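PDB 4R3L: uncharacterized N-acetyltransferase SSO0209 from Sulfolobus solfataricus P2, which catalyses the transfer of the acetyl group of acetyl-CoA to the free alpha-amino group at the N-terminus of proteins, preferring substrates that begin with serine. Local coordinates for residues M19-Q24 against N60-Y65; I26-L31 against S91-E96; G64-R69 against T106-S111; E127-N132 against G152-G157. All blocks are in the same frame, centred on the assembly; numbering follows the deposited sequence.

Interaction 1: residues M19-Q24 against N60-Y65; sequences MDDIDQ and NSVVGY
Gln24 lays its side chain against Val62, its CB 4.0 Å from CB of the valine and its amide oxygen turned to the strand backbone. CG stands anti to the carbonyl carbon (chi1 -63°) and the chain runs on extended, long enough for OE1 to accept a hydrogen bond from Val62 N at 2.8 Å. The bond is nearly straight at the hydrogen (169°), while the donor lies 33° out of the plane of the amide carbonyl. Glutamine suits the place: its CB packs on an aliphatic residue while its amide supplies an acceptor to a peptide N-H of the strand.

On the same valine, CG2 takes a second neighbour, Asp21 OD1, at 3.7 Å, the two side chains crossing at about a right angle. This carboxylate is held by other partners, a salt bridge from OD1 to Arg15 and a hydrogen bond to OD2 from Arg18 N, so Val62 merely packs beside it. A branched, apolar valine fits a buried strand position facing a helix.

The contact thus sets the N-terminal part of helix 22-32 and the residue just before it, Asp21, against the beginning of strand 61-72, where Val62 also meets Ile28 of that helix and Val55 and Ile57 of the adjoining strand 54-58.

Interaction 2: residues I26-L31 against S91-E96; sequences IKINRL and SIAVLE. With COA (coenzyme A), chain C.
The strand that carries the pantetheine arm of coenzyme A in this GNAT domain, 83-94, is backed here by helix 22-32. Ile28 bridges them with two branches: CG2 rests on Ala93 CB at 4.0 Å, and CG1 lies 3.9 Å from Leu95 CD2, the two long side chains crossing at about a right angle. The small methyl of Ala93 suits a site where a helix comes close to the sheet. Leu31 adds a looser touch on Leu95.

Asn29, with CG anti to the backbone N (chi1 173°), works through both ends of its amide. OD1 accepts from Arg30 NH1 at 3.0 Å, in the plane of the guanidinium, and ND2 donates to Tyr65 OH and Glu35 O. Ser91 OG, which also bonds Tyr65 OH, lies 3.9 Å from Asn29 ND2. An alanine in place of Asn29 would probably leave Tyr65 OH and Glu35 O without this donor and Arg30 NH1 with Tyr37 O but one acceptor fewer.

Coenzyme A pairs with the strand backbone: its N4P donates to Ile92 O at 2.6 Å, and Val94 N donates to its O9P at 2.8 Å. Such strand-like pairing of pantetheine amides with the central strand is a hallmark of the GNAT cofactor site.

Interaction 3: residues G64-R69 against T106-S111; sequences GYIMPR and TLLEAS
Ile66 sends CG1 anti to its backbone N (chi1 -178°) and CD1 onward in an extended line (chi2 171°), which carries the end of the side chain up to helix 103-119. Its other branch, CG2, sits between the backbone N and the carbonyl carbon, on the flank where Leu107 lies. The two branches therefore meet different parts of the helix surface, CD1 going to Leu108 and Ser111 and CG2 mainly to Leu107. CD1 reaches Ser111 CB at 3.6 Å and Leu108 CD2 at 3.9 Å, while CG2 is 3.9 Å from Leu107 CB and 3.7 Å from Leu107 O. Ile66 and Leu107 slide past each other in opposite directions, whereas Leu108 crosses the isoleucine at about a right angle. A beta-branched residue suits the position, since it favours an extended strand and offers two apolar arms to the helix.

Leu107 brings CD1 to the strand backbone, 3.7 Å from Tyr65 N. The absence of a side chain at Gly64 matters here, because a CB on that residue would point at the same methyl. Farther along, Pro68 CB packs 3.9 Å from Ser111 OG. That buried hydroxyl is satisfied by Ala52 O, and serine is small enough to let the helix lie close to the strand.

The axes of segments 64-69 and 106-111 approach to 8.4 Å, their N-to-C directions 32° apart. Phe54 of strand 54-58 also touches Ile66, Leu107 and Ala110. A helix packed on a face of the mixed sheet in this way belongs to the alpha/beta architecture of the GNAT fold.

Interaction 4: residues E127-N132 against G152-G157; sequences EVRVSN and GYYADG. With COA (coenzyme A), chain C.
The Tyr154 ring is sandwiched: Arg129 CG lies over one face, 3.6 Å from the ring centroid in a CH-pi contact, and Tyr153 CD2 covers the opposite face. Farther out on the arginine, the guanidinium stacks off-centre on the same ring, CZ 4.3 Å from the centroid and the planes 24° apart, in a cation-pi arrangement. The chain is extended from CG to NE (chi2 -175°), which lets it run across the tyrosine. In turn, Tyr154 CB sits over one guanidinium face, while Asp156 and a water lie at the edge.

Arg129 and Asp156 meet tip to tip with their planes 81° apart. Arg129 NH1 donates to Asp156 OD1 at 3.1 Å, on the syn side of the carboxylate, with a second, weak bond to OD2; Glu158 forms another salt bridge with NH1. The water accepts from Arg129 NH2 at 2.6 Å and from Asp156 N. A leucine in place of Arg129 would probably leave Asp156 and Glu158 without their common cation and Tyr154 without its charged cover.

Glu127 CG rests over the Tyr153 ring, 4.0 Å from its centroid, while OE1 bonds His88, its partner among the zinc-binding residues. Asn132 ND2 donates to coenzyme A O5P at 2.9 Å. The combined charge pairing and stacking probably keeps the substrate-binding Tyr154 in a fixed pose beside the bound peptide.

In the fold
All four contacts reach one mixed sheet. Interactions 1 and 2 both use helix 22-32, against neighbouring strands 61-72 and 83-94, with centres about 10 Å apart. Interaction 3 takes up strand 61-72 where interaction 1 leaves it, sharing Gly64 and Tyr65, and adds helix 103-119; it touches interaction 2 through the pairing of the two strands. Along the chain the segments of interactions 2 and 3 alternate, whereas interaction 4 opens after the others have closed. Its strand 123-129 neighbours 83-94, but its centre is about 17 Å from that of interaction 2. Coenzyme A touches both, and the bound peptide lies at interaction 4, consistent with cofactor and substrate meeting where these parallel strands part, as in other GNAT enzymes.

Interaction 1: residues M19-Q24 against N60-Y65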
# COMPACT_ATOMS: atom_id res chain seq x y z
N MET A 19 -8.77 7.17 -13.59
CA MET A 19 -9.36 5.97 -14.20
C MET A 19 -8.53 5.44 -15.35
O MET A 19 -8.38 4.23 -15.51
CB MET A 19 -10.79 6.26 -14.67
CG MET A 19 -11.78 6.35 -13.55
SD MET A 19 -12.08 4.75 -12.77
CE MET A 19 -12.88 3.87 -14.14
N ASP A 20 -7.96 6.34 -16.14
CA ASP A 20 -7.18 5.95 -17.30
C ASP A 20 -5.83 5.33 -16.95
O ASP A 20 -5.15 4.81 -17.83
CB ASP A 20 -6.98 7.15 -18.23
CG ASP A 20 -8.26 7.52 -18.98
OD1 ASP A 20 -9.31 6.88 -18.73
OD2 ASP A 20 -8.22 8.44 -19.83
N ASP A 21 -5.45 5.36 -15.67
CA ASP A 21 -4.25 4.67 -15.21
C ASP A 21 -4.44 3.18 -14.94
O ASP A 21 -3.46 2.44 -14.86
CB ASP A 21 -3.70 5.30 -13.93
CG ASP A 21 -3.28 6.73 -14.10
OD1 ASP A 21 -2.68 7.07 -15.15
OD2 ASP A 21 -3.53 7.52 -13.17
N ILE A 22 -5.69 2.75 -14.76
CA ILE A 22 -5.96 1.41 -14.24
C ILE A 22 -5.36 0.30 -15.09
O ILE A 22 -4.84 -0.67 -14.55
CB ILE A 22 -7.48 1.16 -14.09
CG1 ILE A 22 -8.12 2.23 -13.20
CG2 ILE A 22 -7.75 -0.23 -13.52
CD1 ILE A 22 -7.69 2.18 -11.79
N ASP A 23 -5.42 0.44 -16.41
CA ASP A 23 -4.86 -0.59 -17.29
C ASP A 23 -3.37 -0.82 -17.03
O ASP A 23 -2.92 -1.96 -16.96
CB ASP A 23 -5.10 -0.23 -18.76
CG ASP A 23 -6.50 -0.59 -19.23
OD1 ASP A 23 -7.18 -1.36 -18.51
OD2 ASP A 23 -6.92 -0.12 -20.30
N GLN A 24 -2.60 0.26 -16.86
CA GLN A 24 -1.18 0.12 -16.60
C GLN A 24 -0.92 -0.40 -15.19
O GLN A 24 0.01 -1.17 -14.95
CB GLN A 24 -0.44 1.45 -16.80
CG GLN A 24 -0.49 2.01 -18.22
CD GLN A 24 0.00 3.45 -18.30
OE1 GLN A 24 1.19 3.73 -18.10
NE2 GLN A 24 -0.92 4.38 -18.56
N ASN A 60 5.37 9.96 -19.09
CA ASN A 60 3.98 9.63 -19.41
C ASN A 60 3.56 8.18 -19.16
O ASN A 60 2.43 7.81 -19.46
CB ASN A 60 3.67 10.00 -20.87
CG ASN A 60 4.19 11.37 -21.25
OD1 ASN A 60 4.77 12.08 -20.43
ND2 ASN A 60 3.99 11.75 -22.51
N SER A 61 4.45 7.35 -18.63
CA SER A 61 4.08 5.97 -18.28
C SER A 61 3.96 5.77 -16.77
O SER A 61 4.75 6.31 -16.01
CB SER A 61 5.10 4.97 -18.84
OG SER A 61 4.99 4.86 -20.25
N VAL A 62 2.99 4.98 -16.33
CA VAL A 62 2.91 4.60 -14.92
C VAL A 62 3.95 3.52 -14.64
O VAL A 62 3.98 2.51 -15.32
CB VAL A 62 1.50 4.07 -14.55
CG1 VAL A 62 1.46 3.58 -13.11
CG2 VAL A 62 0.45 5.15 -14.78
N VAL A 63 4.81 3.74 -13.64
CA VAL A 63 5.82 2.75 -13.30
C VAL A 63 5.66 2.20 -11.88
O VAL A 63 6.39 1.30 -11.47
CB VAL A 63 7.24 3.32 -13.45
CG1 VAL A 63 7.49 3.71 -14.89
CG2 VAL A 63 7.43 4.53 -12.50
N GLY A 64 4.70 2.73 -11.14
CA GLY A 64 4.46 2.26 -9.78
C GLY A 64 3.16 2.79 -9.26
O GLY A 64 2.62 3.74 -9.82
N TYR A 65 2.63 2.19 -8.20
CA TYR A 65 1.39 2.69 -7.64
C TYR A 65 1.26 2.28 -6.19
O TYR A 65 1.94 1.35 -5.74
CB TYR A 65 0.18 2.18 -8.44
CG TYR A 65 -0.06 0.71 -8.24
CD1 TYR A 65 -0.90 0.26 -7.24
CD2 TYR A 65 0.59 -0.24 -9.03
CE1 TYR A 65 -1.11 -1.10 -7.04
CE2 TYR A 65 0.39 -1.60 -8.83
CZ TYR A 65 -0.44 -2.02 -7.83
OH TYR A 65 -0.66 -3.37 -7.63

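Interaction 2: residues I26-L31 against S91-E96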
# COMPACT_ATOMS: atom_id res chain seq x y z
N ILE A 26 -2.85 -2.44 -13.48
CA ILE A 26 -3.11 -3.87 -13.50
C ILE A 26 -1.92 -4.62 -14.09
O ILE A 26 -1.50 -5.64 -13.55
CB ILE A 26 -4.41 -4.21 -14.29
CG1 ILE A 26 -5.63 -3.65 -13.56
CG2 ILE A 26 -4.55 -5.71 -14.50
CD1 ILE A 26 -6.96 -3.95 -14.27
N LYS A 27 -1.38 -4.09 -15.18
CA LYS A 27 -0.20 -4.68 -15.80
C LYS A 27 0.95 -4.81 -14.81
O LYS A 27 1.57 -5.87 -14.71
CB LYS A 27 0.26 -3.84 -16.99
CG LYS A 27 1.65 -4.21 -17.51
CD LYS A 27 2.29 -3.07 -18.30
CE LYS A 27 3.68 -2.75 -17.77
NZ LYS A 27 4.42 -1.80 -18.66
N ILE A 28 1.22 -3.73 -14.09
CA ILE A 28 2.27 -3.73 -13.07
C ILE A 28 1.98 -4.78 -11.99
O ILE A 28 2.85 -5.55 -11.58
CB ILE A 28 2.39 -2.34 -12.41
CG1 ILE A 28 2.88 -1.32 -13.45
CG2 ILE A 28 3.34 -2.39 -11.22
CD1 ILE A 28 2.79 0.12 -12.98
N ASN A 29 0.74 -4.81 -11.55
CA ASN A 29 0.32 -5.75 -10.52
C ASN A 29 0.52 -7.19 -11.00
O ASN A 29 1.07 -8.03 -10.27
CB ASN A 29 -1.14 -5.47 -10.16
CG ASN A 29 -1.73 -6.51 -9.24
OD1 ASN A 29 -2.49 -7.37 -9.67
ND2 ASN A 29 -1.40 -6.41 -7.95
N ARG A 30 0.12 -7.46 -12.24
CA ARG A 30 0.25 -8.80 -12.81
C ARG A 30 1.71 -9.23 -12.89
O ARG A 30 2.03 -10.39 -12.65
CB ARG A 30 -0.39 -8.86 -14.20
CG ARG A 30 -1.90 -8.58 -14.23
CD ARG A 30 -2.68 -9.47 -13.26
NE ARG A 30 -4.13 -9.40 -13.51
CZ ARG A 30 -5.01 -8.79 -12.71
NH1 ARG A 30 -4.60 -8.19 -11.59
NH2 ARG A 30 -6.29 -8.78 -13.04
N LEU A 31 2.60 -8.28 -13.18
CA LEU A 31 4.02 -8.58 -13.33
C LEU A 31 4.79 -8.68 -12.01
O LEU A 31 5.84 -9.32 -11.95
CB LEU A 31 4.69 -7.52 -14.20
CG LEU A 31 4.38 -7.56 -15.70
CD1 LEU A 31 4.93 -6.31 -16.38
CD2 LEU A 31 4.98 -8.80 -16.31
N SER A 91 -2.08 -2.53 -1.68
CA SER A 91 -1.14 -2.98 -2.69
C SER A 91 -0.17 -1.85 -3.01
O SER A 91 -0.57 -0.70 -3.15
CB SER A 91 -1.91 -3.44 -3.94
OG SER A 91 -1.07 -4.04 -4.90
N ILE A 92 1.12 -2.19 -3.10
CA ILE A 92 2.12 -1.25 -3.59
C ILE A 92 3.13 -2.02 -4.45
O ILE A 92 3.58 -3.11 -4.09
CB ILE A 92 2.81 -0.50 -2.43
CG1 ILE A 92 3.78 0.57 -2.96
CG2 ILE A 92 3.53 -1.45 -1.48
CD1 ILE A 92 4.42 1.39 -1.85
N ALA A 93 3.45 -1.47 -5.60
CA ALA A 93 4.40 -2.13 -6.48
C ALA A 93 5.12 -1.11 -7.36
O ALA A 93 4.57 -0.05 -7.67
CB ALA A 93 3.70 -3.16 -7.34
N VAL A 94 6.34 -1.43 -7.75
CA VAL A 94 7.14 -0.59 -8.63
C VAL A 94 7.80 -1.48 -9.68
O VAL A 94 8.33 -2.53 -9.33
CB VAL A 94 8.23 0.18 -7.83
CG1 VAL A 94 9.12 1.00 -8.76
CG2 VAL A 94 7.59 1.06 -6.75
N LEU A 95 7.74 -1.09 -10.95
CA LEU A 95 8.38 -1.88 -12.02
C LEU A 95 9.87 -2.07 -11.69
O LEU A 95 10.53 -1.14 -11.22
CB LEU A 95 8.21 -1.19 -13.38
CG LEU A 95 6.83 -1.25 -14.04
CD1 LEU A 95 6.79 -0.47 -15.34
CD2 LEU A 95 6.41 -2.70 -14.28
N GLU A 96 10.38 -3.28 -11.93
CA GLU A 96 11.75 -3.65 -11.57
C GLU A 96 12.80 -2.66 -12.05
O GLU A 96 13.73 -2.34 -11.32
CB GLU A 96 12.09 -5.05 -12.11
CG GLU A 96 13.44 -5.60 -11.64
CD GLU A 96 14.62 -5.13 -12.48
OE1 GLU A 96 14.43 -4.85 -13.68
OE2 GLU A 96 15.74 -5.03 -11.94
N1A COA C . 17.05 -4.93 -0.62
C2A COA C . 17.31 -4.27 0.54
N3A COA C . 16.68 -3.14 0.84
C4A COA C . 15.75 -2.61 -0.02
C5A COA C . 15.46 -3.26 -1.21
C6A COA C . 16.15 -4.45 -1.50
N6A COA C . 15.87 -5.17 -2.75
N7A COA C . 14.50 -2.51 -1.87
C8A COA C . 14.21 -1.43 -1.09
N9A COA C . 14.95 -1.48 0.03
C1B COA C . 14.97 -0.50 1.13
C2B COA C . 16.25 0.25 1.12
O2B COA C . 16.58 0.66 2.39
C3B COA C . 15.93 1.41 0.33
O3B COA C . 16.86 2.39 0.57
P3B COA C . 18.07 2.56 -0.41
O7A COA C . 18.72 3.92 -0.21
O8A COA C . 17.59 2.47 -1.81
O9A COA C . 19.07 1.47 -0.16
C4B COA C . 14.59 1.75 0.85
O4B COA C . 13.95 0.51 0.99
C5B COA C . 13.81 2.56 -0.10
O5B COA C . 13.40 1.84 -1.22
P1A COA C . 12.63 2.45 -2.46
O1A COA C . 13.58 2.81 -3.57
O2A COA C . 11.81 3.59 -2.03
O3A COA C . 11.75 1.20 -2.94
P2A COA C . 11.43 0.79 -4.43
O4A COA C . 12.61 0.09 -5.09
O5A COA C . 10.97 1.98 -5.21
O6A COA C . 10.22 -0.26 -4.36
CBP COA C . 9.18 -2.32 -3.56
CCP COA C . 10.17 -1.14 -3.30
CDP COA C . 9.25 -3.28 -2.41
CEP COA C . 7.78 -1.72 -3.68
CAP COA C . 9.64 -2.95 -4.86
OAP COA C . 10.81 -3.74 -4.72
C9P COA C . 8.61 -3.85 -5.53
O9P COA C . 7.72 -3.36 -6.27
N8P COA C . 8.62 -5.28 -5.35
C7P COA C . 7.65 -6.18 -5.98
C6P COA C . 6.19 -5.93 -5.50
C5P COA C . 6.06 -5.93 -3.98
O5P COA C . 6.59 -6.87 -3.34
N4P COA C . 5.35 -4.85 -3.30
C3P COA C . 5.23 -4.85 -1.85
C2P COA C . 4.37 -5.93 -1.20
S1P COA C . 3.88 -5.70 0.48

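Interaction 3: residues G64-R69 against T106-S111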
# COMPACT_ATOMS: atom_id res chain seq x y z
N GLY A 64 4.70 2.73 -11.14
CA GLY A 64 4.46 2.26 -9.78
C GLY A 64 3.16 2.79 -9.26
O GLY A 64 2.62 3.74 -9.82
N TYR A 65 2.63 2.19 -8.20
CA TYR A 65 1.39 2.69 -7.64
C TYR A 65 1.26 2.28 -6.19
O TYR A 65 1.94 1.35 -5.74
CB TYR A 65 0.18 2.18 -8.44
CG TYR A 65 -0.06 0.71 -8.24
CD1 TYR A 65 -0.90 0.26 -7.24
CD2 TYR A 65 0.59 -0.24 -9.03
CE1 TYR A 65 -1.11 -1.10 -7.04
CE2 TYR A 65 0.39 -1.60 -8.83
CZ TYR A 65 -0.44 -2.02 -7.83
OH TYR A 65 -0.66 -3.37 -7.63
N ILE A 66 0.37 2.96 -5.48
CA ILE A 66 -0.02 2.52 -4.16
C ILE A 66 -1.53 2.64 -4.04
O ILE A 66 -2.10 3.69 -4.31
CB ILE A 66 0.68 3.33 -3.03
CG1 ILE A 66 0.27 2.80 -1.65
CG2 ILE A 66 0.40 4.83 -3.16
CD1 ILE A 66 1.09 3.41 -0.50
N MET A 67 -2.18 1.54 -3.65
CA MET A 67 -3.63 1.50 -3.53
C MET A 67 -4.03 1.34 -2.08
O MET A 67 -3.67 0.35 -1.45
CB MET A 67 -4.20 0.34 -4.37
CG MET A 67 -5.67 0.11 -4.16
SD MET A 67 -6.36 -0.98 -5.45
CE MET A 67 -5.44 -2.49 -5.15
N PRO A 68 -4.78 2.32 -1.54
CA PRO A 68 -5.15 2.35 -0.13
C PRO A 68 -6.57 1.87 0.13
O PRO A 68 -7.38 1.76 -0.80
CB PRO A 68 -5.04 3.85 0.19
CG PRO A 68 -5.66 4.46 -1.05
CD PRO A 68 -5.20 3.57 -2.21
N ARG A 69 -6.86 1.60 1.40
CA ARG A 69 -8.22 1.38 1.87
C ARG A 69 -8.34 2.12 3.19
O ARG A 69 -7.44 2.06 4.02
CB ARG A 69 -8.52 -0.11 2.04
CG ARG A 69 -9.93 -0.41 2.49
CD ARG A 69 -9.97 -1.81 3.08
NE ARG A 69 -11.28 -2.43 2.98
CZ ARG A 69 -11.60 -3.56 3.59
NH1 ARG A 69 -10.70 -4.17 4.36
NH2 ARG A 69 -12.81 -4.08 3.44
N THR A 106 8.35 7.35 -1.66
CA THR A 106 7.58 8.56 -1.86
C THR A 106 6.09 8.23 -2.06
O THR A 106 5.24 9.00 -1.65
CB THR A 106 8.09 9.38 -3.06
OG1 THR A 106 8.00 8.60 -4.26
CG2 THR A 106 9.55 9.79 -2.81
N LEU A 107 5.79 7.08 -2.67
CA LEU A 107 4.38 6.66 -2.77
C LEU A 107 3.77 6.52 -1.36
O LEU A 107 2.65 6.98 -1.10
CB LEU A 107 4.25 5.33 -3.54
CG LEU A 107 4.42 5.41 -5.06
CD1 LEU A 107 4.55 4.02 -5.68
CD2 LEU A 107 3.26 6.17 -5.70
N LEU A 108 4.49 5.85 -0.47
CA LEU A 108 4.01 5.67 0.90
C LEU A 108 3.86 7.00 1.63
O LEU A 108 2.90 7.19 2.36
CB LEU A 108 4.94 4.76 1.70
CG LEU A 108 4.80 3.26 1.47
CD1 LEU A 108 6.09 2.53 1.77
CD2 LEU A 108 3.66 2.71 2.35
N GLU A 109 4.81 7.92 1.44
CA GLU A 109 4.70 9.20 2.13
C GLU A 109 3.47 9.95 1.67
O GLU A 109 2.77 10.56 2.49
CB GLU A 109 5.94 10.06 1.91
CG GLU A 109 5.99 11.30 2.82
CD GLU A 109 5.27 12.54 2.25
OE1 GLU A 109 4.86 12.54 1.07
OE2 GLU A 109 5.12 13.53 3.01
N ALA A 110 3.21 9.92 0.37
CA ALA A 110 2.09 10.65 -0.19
C ALA A 110 0.77 10.06 0.30
O ALA A 110 -0.15 10.79 0.69
CB ALA A 110 2.14 10.63 -1.72
N SER A 111 0.69 8.74 0.27
CA SER A 111 -0.52 8.06 0.72
C SER A 111 -0.72 8.31 2.21
O SER A 111 -1.82 8.61 2.64
CB SER A 111 -0.46 6.55 0.43
OG SER A 111 -1.75 5.95 0.57

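Interaction 4: residues E127-N132 against G152-G157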
# COMPACT_ATOMS: atom_id res chain seq x y z
N GLU A 127 0.03 -5.69 5.16
CA GLU A 127 0.51 -7.06 5.31
C GLU A 127 1.68 -7.29 4.35
O GLU A 127 1.66 -6.80 3.23
CB GLU A 127 -0.62 -8.05 5.05
CG GLU A 127 -1.66 -8.16 6.16
CD GLU A 127 -2.73 -7.10 6.09
OE1 GLU A 127 -3.00 -6.57 4.99
OE2 GLU A 127 -3.34 -6.79 7.14
N VAL A 128 2.71 -8.03 4.77
CA VAL A 128 3.79 -8.34 3.83
C VAL A 128 4.29 -9.78 4.01
O VAL A 128 4.40 -10.24 5.14
CB VAL A 128 4.96 -7.34 3.99
CG1 VAL A 128 5.49 -7.32 5.42
CG2 VAL A 128 6.08 -7.64 3.00
N ARG A 129 4.53 -10.50 2.92
CA ARG A 129 5.07 -11.87 3.01
C ARG A 129 6.35 -11.88 3.83
O ARG A 129 7.21 -11.03 3.64
CB ARG A 129 5.35 -12.46 1.62
CG ARG A 129 4.12 -12.85 0.84
CD ARG A 129 4.48 -13.54 -0.48
NE ARG A 129 3.29 -13.85 -1.27
CZ ARG A 129 2.69 -15.04 -1.29
NH1 ARG A 129 3.16 -16.04 -0.56
NH2 ARG A 129 1.61 -15.23 -2.05
N VAL A 130 6.50 -12.84 4.74
CA VAL A 130 7.70 -12.91 5.56
C VAL A 130 8.98 -13.11 4.74
O VAL A 130 10.09 -12.85 5.21
CB VAL A 130 7.59 -14.04 6.61
CG1 VAL A 130 6.45 -13.74 7.57
CG2 VAL A 130 7.38 -15.39 5.92
N SER A 131 8.84 -13.55 3.49
CA SER A 131 10.00 -13.72 2.62
C SER A 131 10.34 -12.45 1.82
O SER A 131 11.38 -12.38 1.17
CB SER A 131 9.76 -14.89 1.66
OG SER A 131 8.56 -14.71 0.92
N ASN A 132 9.45 -11.46 1.86
CA ASN A 132 9.62 -10.27 1.03
C ASN A 132 10.63 -9.32 1.64
O ASN A 132 10.27 -8.27 2.17
CB ASN A 132 8.27 -9.56 0.84
CG ASN A 132 8.27 -8.62 -0.35
OD1 ASN A 132 9.32 -8.21 -0.84
ND2 ASN A 132 7.08 -8.29 -0.83
N GLY A 152 -0.65 -18.06 7.95
CA GLY A 152 -1.27 -18.59 6.75
C GLY A 152 -2.08 -17.55 6.00
O GLY A 152 -3.10 -17.86 5.40
N TYR A 153 -1.63 -16.30 6.05
CA TYR A 153 -2.34 -15.20 5.42
C TYR A 153 -2.46 -15.36 3.90
O TYR A 153 -3.47 -14.99 3.31
CB TYR A 153 -1.67 -13.86 5.75
CG TYR A 153 -2.46 -12.66 5.27
CD1 TYR A 153 -3.63 -12.28 5.91
CD2 TYR A 153 -2.04 -11.92 4.18
CE1 TYR A 153 -4.37 -11.19 5.47
CE2 TYR A 153 -2.77 -10.83 3.73
CZ TYR A 153 -3.93 -10.47 4.38
OH TYR A 153 -4.66 -9.39 3.96
N TYR A 154 -1.42 -15.89 3.25
CA TYR A 154 -1.45 -15.96 1.78
C TYR A 154 -2.00 -17.29 1.29
O TYR A 154 -2.00 -18.27 2.05
CB TYR A 154 -0.06 -15.67 1.21
CG TYR A 154 0.33 -14.24 1.54
CD1 TYR A 154 -0.09 -13.18 0.74
CD2 TYR A 154 1.05 -13.96 2.69
CE1 TYR A 154 0.24 -11.87 1.07
CE2 TYR A 154 1.38 -12.67 3.01
CZ TYR A 154 0.97 -11.62 2.21
OH TYR A 154 1.32 -10.34 2.58
N ALA A 155 -2.48 -17.32 0.05
CA ALA A 155 -3.18 -18.48 -0.47
C ALA A 155 -2.33 -19.75 -0.39
O ALA A 155 -2.84 -20.83 -0.10
CB ALA A 155 -3.62 -18.23 -1.91
N ASP A 156 -1.03 -19.61 -0.60
CA ASP A 156 -0.13 -20.76 -0.55
C ASP A 156 0.24 -21.15 0.89
O ASP A 156 1.04 -22.06 1.09
CB ASP A 156 1.14 -20.48 -1.36
CG ASP A 156 1.96 -19.31 -0.82
OD1 ASP A 156 1.46 -18.56 0.05
OD2 ASP A 156 3.10 -19.14 -1.27
N GLY A 157 -0.34 -20.47 1.87
CA GLY A 157 -0.06 -20.79 3.27
C GLY A 157 1.03 -19.95 3.91
O GLY A 157 1.24 -20.03 5.12
N1A COA C . 17.05 -4.93 -0.62
C2A COA C . 17.31 -4.27 0.54
N3A COA C . 16.68 -3.14 0.84
C4A COA C . 15.75 -2.61 -0.02
C5A COA C . 15.46 -3.26 -1.21
C6A COA C . 16.15 -4.45 -1.50
N6A COA C . 15.87 -5.17 -2.75
N7A COA C . 14.50 -2.51 -1.87
C8A COA C . 14.21 -1.43 -1.09
N9A COA C . 14.95 -1.48 0.03
C1B COA C . 14.97 -0.50 1.13
C2B COA C . 16.25 0.25 1.12
O2B COA C . 16.58 0.66 2.39
C3B COA C . 15.93 1.41 0.33
O3B COA C . 16.86 2.39 0.57
P3B COA C . 18.07 2.56 -0.41
O7A COA C . 18.72 3.92 -0.21
O8A COA C . 17.59 2.47 -1.81
O9A COA C . 19.07 1.47 -0.16
C4B COA C . 14.59 1.75 0.85
O4B COA C . 13.95 0.51 0.99
C5B COA C . 13.81 2.56 -0.10
O5B COA C . 13.40 1.84 -1.22
P1A COA C . 12.63 2.45 -2.46
O1A COA C . 13.58 2.81 -3.57
O2A COA C . 11.81 3.59 -2.03
O3A COA C . 11.75 1.20 -2.94
P2A COA C . 11.43 0.79 -4.43
O4A COA C . 12.61 0.09 -5.09
O5A COA C . 10.97 1.98 -5.21
O6A COA C . 10.22 -0.26 -4.36
CBP COA C . 9.18 -2.32 -3.56
CCP COA C . 10.17 -1.14 -3.30
CDP COA C . 9.25 -3.28 -2.41
CEP COA C . 7.78 -1.72 -3.68
CAP COA C . 9.64 -2.95 -4.86
OAP COA C . 10.81 -3.74 -4.72
C9P COA C . 8.61 -3.85 -5.53
O9P COA C . 7.72 -3.36 -6.27
N8P COA C . 8.62 -5.28 -5.35
C7P COA C . 7.65 -6.18 -5.98
C6P COA C . 6.19 -5.93 -5.50
C5P COA C . 6.06 -5.93 -3.98
O5P COA C . 6.59 -6.87 -3.34
N4P COA C . 5.35 -4.85 -3.30
C3P COA C . 5.23 -4.85 -1.85
C2P COA C . 4.37 -5.93 -1.20
S1P COA C . 3.88 -5.70 0.48
O HOH W 1 -0.13 -17.14 -2.47